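Local coordinates for protein CAS6A (Thermus thermophilus, PDB 4C97) that probably cleaves CRISPR precursor RNA as a Cas6-family endoribonuclease in antiviral defence, at residues A194-V197 with G198-Y202. The protein carries 1 engineered substitution. Sequence-based numbering, arbitrary orientation.
Sequences AGFV and GRVVY
Phe196 sends its ring along the chain, past the corner at Gly198, to meet Val200. With CG anti to the backbone N (chi1 -175°), the ring lies on the carbonyl side of its own residue and follows the chain forward. Its CE2 comes obliquely within 3.8 Å of Val200 CG2, the methyl beside that valine's backbone N, while the same CE2 lies 3.7 Å from the amide N of Gly198. The other valine methyl, Val200 CG1, sits 3.3 Å above the plane of the Tyr202 ring, offset toward its rim. Pro142 lies against both Phe196 and Val200, and its carbonyl O accepts a hydrogen bond from the Tyr202 hydroxyl, so one loop residue meets all three side chains.

The chain turns at Gly198, whose phi of 145° and psi of -155° are open essentially to glycine. Beyond it, Arg199 extends and forms a salt bridge through NE with Glu241 near the C-terminus. Backbone bonds from Gly195, Val197 and Arg199 to strand 176-186 keep one register through the bend. The arrangement is thus a bend at a glycine between two short strands, paired antiparallel to 176-186 on both sides of it, within the RAMP-type Cas6 fold.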
ATOM      1  N   ALA A 194     -16.869   2.939  -5.677  1.00 15.97           N
ATOM      2  CA  ALA A 194     -15.854   2.797  -6.709  1.00 17.23           C
ATOM      3  C   ALA A 194     -14.540   3.335  -6.172  1.00 12.63           C
ATOM      4  O   ALA A 194     -14.506   4.011  -5.135  1.00 13.97           O
ATOM      5  CB  ALA A 194     -16.248   3.532  -7.976  1.00 16.65           C
ATOM      6  N   GLY A 195     -13.448   2.978  -6.842  1.00 11.01           N
ATOM      7  CA  GLY A 195     -12.149   3.502  -6.496  1.00  8.79           C
ATOM      8  C   GLY A 195     -11.354   3.915  -7.713  1.00  8.88           C
ATOM      9  O   GLY A 195     -11.495   3.348  -8.793  1.00 10.99           O
ATOM     10  N   PHE A 196     -10.523   4.938  -7.532  1.00  8.70           N
ATOM     11  CA  PHE A 196      -9.674   5.445  -8.603  1.00 11.66           C
ATOM     12  C   PHE A 196      -8.502   4.528  -8.914  1.00  9.38           C
ATOM     13  O   PHE A 196      -7.858   4.000  -8.006  1.00  8.96           O
ATOM     14  CB  PHE A 196      -9.110   6.801  -8.204  1.00  8.64           C
ATOM     15  CG  PHE A 196      -8.309   7.471  -9.295  1.00  9.76           C
ATOM     16  CD1 PHE A 196      -8.949   8.176 -10.288  1.00 13.26           C
ATOM     17  CD2 PHE A 196      -6.921   7.417  -9.306  1.00  9.79           C
ATOM     18  CE1 PHE A 196      -8.224   8.791 -11.284  1.00 11.18           C
ATOM     19  CE2 PHE A 196      -6.198   8.041 -10.304  1.00  9.60           C
ATOM     20  CZ  PHE A 196      -6.836   8.725 -11.276  1.00 10.52           C
ATOM     21  N   VAL A 197      -8.234   4.378 -10.207  1.00  9.44           N
ATOM     22  CA  VAL A 197      -7.041   3.724 -10.728  1.00  9.07           C
ATOM     23  C   VAL A 197      -6.444   4.629 -11.784  1.00  9.58           C
ATOM     24  O   VAL A 197      -7.180   5.174 -12.638  1.00 12.41           O
ATOM     25  CB  VAL A 197      -7.380   2.350 -11.343  1.00 13.77           C
ATOM     26  CG1 VAL A 197      -6.188   1.720 -12.017  1.00 22.99           C
ATOM     27  CG2 VAL A 197      -7.888   1.405 -10.254  1.00 13.42           C
ATOM     28  N   GLY A 198      -5.114   4.771 -11.761  1.00  9.42           N
ATOM     29  CA  GLY A 198      -4.474   5.698 -12.681  1.00  9.98           C
ATOM     30  C   GLY A 198      -3.267   6.386 -12.074  1.00  9.61           C
ATOM     31  O   GLY A 198      -2.650   5.857 -11.172  1.00 11.66           O
ATOM     32  N   ARG A 199      -2.934   7.564 -12.591  1.00 10.56           N
ATOM     33  CA  ARG A 199      -1.729   8.258 -12.174  1.00  9.90           C
ATOM     34  C   ARG A 199      -2.058   9.692 -11.814  1.00 10.29           C
ATOM     35  O   ARG A 199      -2.767  10.383 -12.566  1.00 13.05           O
ATOM     36  CB  ARG A 199      -0.710   8.236 -13.312  1.00 10.68           C
ATOM     37  CG  ARG A 199       0.588   8.945 -13.038  1.00 25.44           C
ATOM     38  CD  ARG A 199       1.520   8.731 -14.233  1.00 32.72           C
ATOM     39  NE  ARG A 199       2.888   9.176 -13.998  1.00 38.51           N
ATOM     40  CZ  ARG A 199       3.293  10.428 -14.133  1.00 40.82           C
ATOM     41  NH1 ARG A 199       2.427  11.364 -14.486  1.00 47.77           N
ATOM     42  NH2 ARG A 199       4.561  10.747 -13.909  1.00 48.45           N
ATOM     43  N   VAL A 200      -1.539  10.138 -10.673  1.00  9.81           N
ATOM     44  CA  VAL A 200      -1.688  11.539 -10.290  1.00  9.54           C
ATOM     45  C   VAL A 200      -0.309  12.094  -9.931  1.00 10.91           C
ATOM     46  O   VAL A 200       0.458  11.436  -9.240  1.00 12.39           O
ATOM     47  CB  VAL A 200      -2.641  11.697  -9.085  1.00  9.10           C
ATOM     48  CG1 VAL A 200      -2.825  13.173  -8.778  1.00  9.75           C
ATOM     49  CG2 VAL A 200      -3.997  11.046  -9.366  1.00 10.05           C
ATOM     50  N   VAL A 201      -0.001  13.301 -10.418  1.00 11.07           N
ATOM     51  CA  VAL A 201       1.213  13.982  -9.983  1.00 11.84           C
ATOM     52  C   VAL A 201       0.833  15.145  -9.061  1.00 10.19           C
ATOM     53  O   VAL A 201       0.162  16.085  -9.466  1.00 10.88           O
ATOM     54  CB  VAL A 201       2.047  14.468 -11.166  1.00 13.33           C
ATOM     55  CG1 VAL A 201       3.350  15.080 -10.666  1.00 15.89           C
ATOM     56  CG2 VAL A 201       2.332  13.319 -12.133  1.00 12.77           C
ATOM     57  N   TYR A 202       1.289  15.035  -7.822  1.00 10.02           N
ATOM     58  CA  TYR A 202       1.114  16.030  -6.768  1.00 11.61           C
ATOM     59  C   TYR A 202       2.297  16.965  -6.751  1.00 13.19           C
ATOM     60  O   TYR A 202       3.420  16.574  -7.081  1.00 12.25           O
ATOM     61  CB  TYR A 202       0.970  15.343  -5.397  1.00  9.09           C
ATOM     62  CG  TYR A 202      -0.216  14.409  -5.396  1.00  9.83           C
ATOM     63  CD1 TYR A 202      -1.496  14.888  -5.158  1.00 10.74           C
ATOM     64  CD2 TYR A 202      -0.058  13.062  -5.690  1.00  9.74           C
ATOM     65  CE1 TYR A 202      -2.586  14.049  -5.197  1.00  9.37           C
ATOM     66  CE2 TYR A 202      -1.142  12.204  -5.727  1.00  9.01           C
ATOM     67  CZ  TYR A 202      -2.408  12.714  -5.482  1.00  9.34           C
ATOM     68  OH  TYR A 202      -3.506  11.908  -5.545  1.00 11.00           O
TER